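Local coordinates for protein endo-beta-N-acetylglucosaminidase F1 (PDB 6TCV) that probably hydrolyses the chitobiose core of high-mannose N-glycans, as an endo-beta-N-acetylglucosaminidase of the human gut bacterium Bacteroides thetaiotaomicron, at residues N230-V244 with Y275-A287. The protein carries 2 engineered substitutions. Sequence-based numbering, arbitrary orientation.
Sequences NETLLQPLRRRGVKV and YCKAYNLDGVNYA. Engineered in segment 275-287: A287 (natural residue Asp).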
loop_
_atom_site.group_PDB
_atom_site.type_symbol
_atom_site.label_atom_id
_atom_site.label_comp_id
_atom_site.label_asym_id
_atom_site.label_seq_id
_atom_site.Cartn_x
_atom_site.Cartn_y
_atom_site.Cartn_z
ATOM N N ASN A 230 12.739 9.133 -10.885
ATOM C CA ASN A 230 12.236 8.773 -9.559
ATOM C C ASN A 230 13.198 9.180 -8.452
ATOM O O ASN A 230 12.724 9.526 -7.362
ATOM C CB ASN A 230 11.782 7.305 -9.445
ATOM C CG ASN A 230 12.915 6.349 -9.334
ATOM O OD1 ASN A 230 13.448 6.107 -8.233
ATOM N ND2 ASN A 230 13.307 5.759 -10.470
ATOM N N GLU A 231 14.514 9.176 -8.691
ATOM C CA GLU A 231 15.422 9.576 -7.630
ATOM C C GLU A 231 15.176 11.003 -7.191
ATOM O O GLU A 231 15.283 11.296 -5.998
ATOM C CB GLU A 231 16.889 9.376 -8.035
ATOM C CG GLU A 231 17.178 7.877 -8.248
ATOM C CD GLU A 231 18.565 7.581 -8.803
ATOM O OE1 GLU A 231 19.342 8.523 -9.003
ATOM O OE2 GLU A 231 18.882 6.393 -9.024
ATOM N N THR A 232 14.848 11.916 -8.090
ATOM C CA THR A 232 14.644 13.289 -7.649
ATOM C C THR A 232 13.209 13.628 -7.334
ATOM O O THR A 232 12.999 14.575 -6.575
ATOM C CB THR A 232 15.199 14.277 -8.626
ATOM O OG1 THR A 232 14.586 14.077 -9.863
ATOM C CG2 THR A 232 16.700 14.036 -8.851
ATOM N N LEU A 233 12.222 12.928 -7.896
ATOM C CA LEU A 233 10.829 13.297 -7.725
ATOM C C LEU A 233 9.991 12.335 -6.876
ATOM O O LEU A 233 8.908 12.726 -6.437
ATOM C CB LEU A 233 10.149 13.499 -9.098
ATOM C CG LEU A 233 10.793 14.616 -9.900
ATOM C CD1 LEU A 233 10.089 14.673 -11.281
ATOM C CD2 LEU A 233 10.658 15.969 -9.245
ATOM N N LEU A 234 10.499 11.139 -6.547
ATOM C CA LEU A 234 9.734 10.167 -5.760
ATOM C C LEU A 234 10.510 9.695 -4.535
ATOM O O LEU A 234 9.987 9.697 -3.418
ATOM C CB LEU A 234 9.362 8.927 -6.594
ATOM C CG LEU A 234 8.583 9.232 -7.843
ATOM C CD1 LEU A 234 8.315 7.919 -8.585
ATOM C CD2 LEU A 234 7.280 9.905 -7.555
ATOM N N GLN A 235 11.774 9.366 -4.690
ATOM C CA GLN A 235 12.559 8.850 -3.568
ATOM C C GLN A 235 12.684 9.831 -2.413
ATOM O O GLN A 235 12.799 9.359 -1.256
ATOM C CB GLN A 235 13.930 8.357 -4.049
ATOM C CG GLN A 235 13.850 7.189 -5.045
ATOM C CD GLN A 235 13.083 5.967 -4.587
ATOM O OE1 GLN A 235 13.160 5.601 -3.428
ATOM N NE2 GLN A 235 12.264 5.392 -5.453
ATOM N N PRO A 236 12.663 11.169 -2.606
ATOM C CA PRO A 236 12.718 12.051 -1.416
ATOM C C PRO A 236 11.559 11.804 -0.469
ATOM O O PRO A 236 11.685 12.032 0.735
ATOM C CB PRO A 236 12.688 13.468 -2.008
ATOM C CG PRO A 236 13.271 13.284 -3.402
ATOM C CD PRO A 236 12.752 11.936 -3.860
ATOM N N LEU A 237 10.416 11.369 -0.975
ATOM C CA LEU A 237 9.300 11.008 -0.120
ATOM C C LEU A 237 9.569 9.727 0.646
ATOM O O LEU A 237 9.285 9.625 1.846
ATOM C CB LEU A 237 8.035 10.865 -0.916
ATOM C CG LEU A 237 7.622 12.026 -1.811
ATOM C CD1 LEU A 237 6.330 11.691 -2.549
ATOM C CD2 LEU A 237 7.486 13.261 -0.937
ATOM N N ARG A 238 10.133 8.732 -0.039
ATOM C CA ARG A 238 10.400 7.426 0.587
ATOM C C ARG A 238 11.443 7.545 1.668
ATOM O O ARG A 238 11.355 6.863 2.695
ATOM C CB ARG A 238 10.813 6.402 -0.475
ATOM C CG ARG A 238 9.684 6.186 -1.462
ATOM C CD ARG A 238 9.985 5.038 -2.441
ATOM N NE ARG A 238 9.984 3.769 -1.739
ATOM C CZ ARG A 238 11.044 3.056 -1.436
ATOM N NH1 ARG A 238 12.272 3.420 -1.755
ATOM N NH2 ARG A 238 10.873 1.913 -0.762
ATOM N N ARG A 239 12.430 8.404 1.503
ATOM C CA ARG A 239 13.447 8.633 2.527
ATOM C C ARG A 239 12.831 9.118 3.828
ATOM O O ARG A 239 13.461 8.960 4.891
ATOM C CB ARG A 239 14.537 9.578 2.059
ATOM C CG ARG A 239 15.385 9.056 0.985
ATOM C CD ARG A 239 16.649 9.907 0.799
ATOM N NE ARG A 239 16.454 11.306 0.416
ATOM C CZ ARG A 239 16.418 11.749 -0.843
ATOM N NH1 ARG A 239 16.593 10.899 -1.845
ATOM N NH2 ARG A 239 16.276 13.045 -1.094
ATOM N N ARG A 240 11.693 9.813 3.751
ATOM C CA ARG A 240 11.001 10.344 4.923
ATOM C C ARG A 240 9.913 9.402 5.403
ATOM O O ARG A 240 9.159 9.737 6.332
ATOM C CB ARG A 240 10.395 11.719 4.639
ATOM C CG ARG A 240 11.452 12.769 4.386
ATOM C CD ARG A 240 10.827 14.097 3.993
ATOM N NE ARG A 240 11.877 15.072 3.722
ATOM C CZ ARG A 240 12.058 16.223 4.352
ATOM N NH1 ARG A 240 11.278 16.634 5.296
ATOM N NH2 ARG A 240 13.042 17.000 3.943
ATOM N N GLY A 241 9.823 8.202 4.843
ATOM C CA GLY A 241 8.922 7.202 5.368
ATOM C C GLY A 241 7.595 7.128 4.669
ATOM O O GLY A 241 6.750 6.318 5.070
ATOM N N VAL A 242 7.353 7.950 3.654
ATOM C CA VAL A 242 6.094 7.891 2.904
ATOM C C VAL A 242 6.164 6.688 1.955
ATOM O O VAL A 242 7.194 6.459 1.296
ATOM C CB VAL A 242 5.910 9.183 2.091
ATOM C CG1 VAL A 242 4.669 9.149 1.233
ATOM C CG2 VAL A 242 5.862 10.397 3.001
ATOM N N LYS A 243 5.067 5.944 1.860
ATOM C CA LYS A 243 5.004 4.841 0.907
ATOM C C LYS A 243 4.407 5.341 -0.398
ATOM O O LYS A 243 3.278 5.868 -0.405
ATOM C CB LYS A 243 4.153 3.705 1.462
ATOM C CG LYS A 243 4.733 3.069 2.707
ATOM C CD LYS A 243 3.865 1.919 3.179
ATOM C CE LYS A 243 4.583 1.085 4.233
ATOM N NZ LYS A 243 4.921 1.891 5.408
ATOM N N VAL A 244 5.146 5.135 -1.502
ATOM C CA VAL A 244 4.774 5.632 -2.821
ATOM C C VAL A 244 4.278 4.455 -3.642
ATOM O O VAL A 244 5.045 3.525 -3.923
ATOM C CB VAL A 244 5.927 6.352 -3.515
ATOM C CG1 VAL A 244 5.506 6.773 -4.925
ATOM C CG2 VAL A 244 6.382 7.550 -2.706
ATOM N N TYR A 275 7.617 -3.528 -12.106
ATOM C CA TYR A 275 7.671 -2.056 -12.053
ATOM C C TYR A 275 8.015 -1.576 -10.643
ATOM O O TYR A 275 8.829 -0.669 -10.458
ATOM C CB TYR A 275 6.328 -1.420 -12.493
ATOM C CG TYR A 275 6.245 -1.093 -13.951
ATOM C CD1 TYR A 275 6.041 -2.077 -14.880
ATOM C CD2 TYR A 275 6.332 0.235 -14.379
ATOM C CE1 TYR A 275 5.984 -1.777 -16.242
ATOM C CE2 TYR A 275 6.266 0.542 -15.697
ATOM C CZ TYR A 275 6.081 -0.458 -16.606
ATOM O OH TYR A 275 6.006 -0.174 -17.978
ATOM N N CYS A 276 7.391 -2.170 -9.624
ATOM C CA CYS A 276 7.616 -1.708 -8.256
ATOM C C CYS A 276 9.019 -2.014 -7.811
ATOM O O CYS A 276 9.587 -1.256 -6.997
ATOM C CB CYS A 276 6.552 -2.334 -7.322
ATOM S SG CYS A 276 4.893 -1.683 -7.565
ATOM N N LYS A 277 9.611 -3.094 -8.283
ATOM C CA LYS A 277 10.992 -3.400 -7.974
ATOM C C LYS A 277 11.935 -2.460 -8.731
ATOM O O LYS A 277 12.844 -1.850 -8.151
ATOM C CB LYS A 277 11.283 -4.864 -8.347
ATOM C CG LYS A 277 12.699 -5.297 -7.996
ATOM C CD LYS A 277 12.925 -6.726 -8.441
ATOM C CE LYS A 277 14.391 -7.056 -8.620
ATOM N NZ LYS A 277 14.974 -7.237 -7.283
ATOM N N ALA A 278 11.748 -2.313 -10.029
ATOM C CA ALA A 278 12.689 -1.539 -10.850
ATOM C C ALA A 278 12.737 -0.091 -10.432
ATOM O O ALA A 278 13.805 0.532 -10.483
ATOM C CB ALA A 278 12.295 -1.666 -12.335
ATOM N N TYR A 279 11.606 0.477 -10.056
ATOM C CA TYR A 279 11.523 1.891 -9.714
ATOM C C TYR A 279 11.520 2.123 -8.204
ATOM O O TYR A 279 11.361 3.265 -7.759
ATOM C CB TYR A 279 10.359 2.583 -10.387
ATOM C CG TYR A 279 10.444 2.551 -11.908
ATOM C CD1 TYR A 279 11.437 3.289 -12.570
ATOM C CD2 TYR A 279 9.607 1.778 -12.689
ATOM C CE1 TYR A 279 11.522 3.306 -13.955
ATOM C CE2 TYR A 279 9.711 1.788 -14.115
ATOM C CZ TYR A 279 10.671 2.538 -14.703
ATOM O OH TYR A 279 10.745 2.542 -16.081
ATOM N N ASN A 280 11.733 1.068 -7.425
ATOM C CA ASN A 280 11.857 1.170 -5.963
ATOM C C ASN A 280 10.630 1.882 -5.379
ATOM O O ASN A 280 10.728 2.952 -4.746
ATOM C CB ASN A 280 13.195 1.812 -5.577
ATOM C CG ASN A 280 13.609 1.564 -4.132
ATOM O OD1 ASN A 280 13.093 0.701 -3.415
ATOM N ND2 ASN A 280 14.632 2.324 -3.710
ATOM N N LEU A 281 9.459 1.288 -5.622
ATOM C CA LEU A 281 8.178 1.768 -5.134
ATOM C C LEU A 281 7.652 0.820 -4.064
ATOM O O LEU A 281 8.207 -0.257 -3.833
ATOM C CB LEU A 281 7.157 1.928 -6.252
ATOM C CG LEU A 281 7.646 2.746 -7.453
ATOM C CD1 LEU A 281 6.532 2.821 -8.469
ATOM C CD2 LEU A 281 8.031 4.170 -6.967
ATOM N N ASP A 282 6.537 1.166 -3.435
ATOM C CA ASP A 282 6.060 0.448 -2.258
ATOM C C ASP A 282 4.803 -0.362 -2.477
ATOM O O ASP A 282 4.284 -0.927 -1.506
ATOM C CB ASP A 282 5.883 1.419 -1.085
ATOM C CG ASP A 282 7.168 2.056 -0.715
ATOM O OD1 ASP A 282 8.061 1.343 -0.221
ATOM O OD2 ASP A 282 7.320 3.297 -0.914
ATOM N N GLY A 283 4.289 -0.433 -3.707
ATOM C CA GLY A 283 3.125 -1.225 -4.042
ATOM C C GLY A 283 2.272 -0.518 -5.050
ATOM O O GLY A 283 2.743 0.330 -5.805
ATOM N N VAL A 284 1.001 -0.901 -5.054
ATOM C CA VAL A 284 0.065 -0.552 -6.127
ATOM C C VAL A 284 -1.301 -0.195 -5.585
ATOM O O VAL A 284 -1.717 -0.660 -4.510
ATOM C CB VAL A 284 -0.041 -1.744 -7.127
ATOM C CG1 VAL A 284 -0.724 -2.953 -6.500
ATOM C CG2 VAL A 284 -0.749 -1.365 -8.419
ATOM N N ASN A 285 -2.028 0.645 -6.316
ATOM C CA ASN A 285 -3.481 0.789 -6.192
ATOM C C ASN A 285 -4.122 0.356 -7.508
ATOM O O ASN A 285 -3.640 0.766 -8.582
ATOM C CB ASN A 285 -3.913 2.222 -5.908
ATOM C CG ASN A 285 -5.418 2.355 -5.839
ATOM O OD1 ASN A 285 -6.042 1.994 -4.785
ATOM N ND2 ASN A 285 -6.019 2.733 -6.861
ATOM N N TYR A 286 -5.166 -0.460 -7.427
ATOM C CA TYR A 286 -5.964 -0.841 -8.593
ATOM C C TYR A 286 -7.313 -0.132 -8.556
ATOM O O TYR A 286 -8.073 -0.264 -7.583
ATOM C CB TYR A 286 -6.167 -2.352 -8.574
ATOM C CG TYR A 286 -4.923 -3.168 -8.888
ATOM C CD1 TYR A 286 -4.129 -2.896 -9.970
ATOM C CD2 TYR A 286 -4.561 -4.256 -8.074
ATOM C CE1 TYR A 286 -3.031 -3.677 -10.283
ATOM C CE2 TYR A 286 -3.447 -5.052 -8.383
ATOM C CZ TYR A 286 -2.702 -4.749 -9.502
ATOM O OH TYR A 286 -1.611 -5.519 -9.847
ATOM N N ALA A 287 -7.619 0.542 -9.673
ATOM C CA ALA A 287 -8.872 1.248 -9.885
ATOM C C ALA A 287 -9.503 0.777 -11.193
ATOM O O ALA A 287 -8.999 1.069 -12.301
ATOM C CB ALA A 287 -8.609 2.751 -9.873
HETATM O O HOH W 1 15.006 3.431 -10.808
#
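A bend at the third torsion of R238 (chi3 68°), after an extended chi2, turns the guanidinium side-on to D282, whose own CG lies beside its backbone N (chi1 -61°). Two nitrogens then grip one carboxylate: NE of R238 reaches OD2 of D282 at 2.8 Å, and NH2 of R238 reaches OD1 of D282 at 2.9 Å. Both oxygens sit close to the guanidinium plane, yet the carboxylate is tilted about 31° against it, so both are met on their syn sides from somewhat out of the carboxylate plane. The anti lone pair of D282 OD2 remains for the backbone, and V244 N donates to it at 2.9 Å, while D282 N returns a bond to V244 O at 2.8 Å.

The contact lies within a beta-alpha-beta crossover: strand 243-249, helix 262-278 and the parallel strand 283-287 form one unit, and D282 ties the turn ahead of the second strand to the start of the first. N280, with its positive phi, is the C-prime residue of the Schellman motif ending that helix, and its carbonyl O rests over one face of the R238 guanidinium. N280 O also accepts a nearly straight bond from Q235 NE2 at 3.0 Å. OE1 of Q235 takes NH1 of R238 on an in-plane lone pair, 2.9 Å away, which further fixes the rotation of the guanidinium. A leucine in place of R238 would probably leave the buried carboxylate of D282 without its salt-bridge partner and Q235 OE1 without this donor. Alongside, the buried side chains of L281, L234 and V244 meet: CD2 of L281 packs against CD1 of L234 and CG1 of V244, while L201 of strand 198-209 touches both L234 and V244.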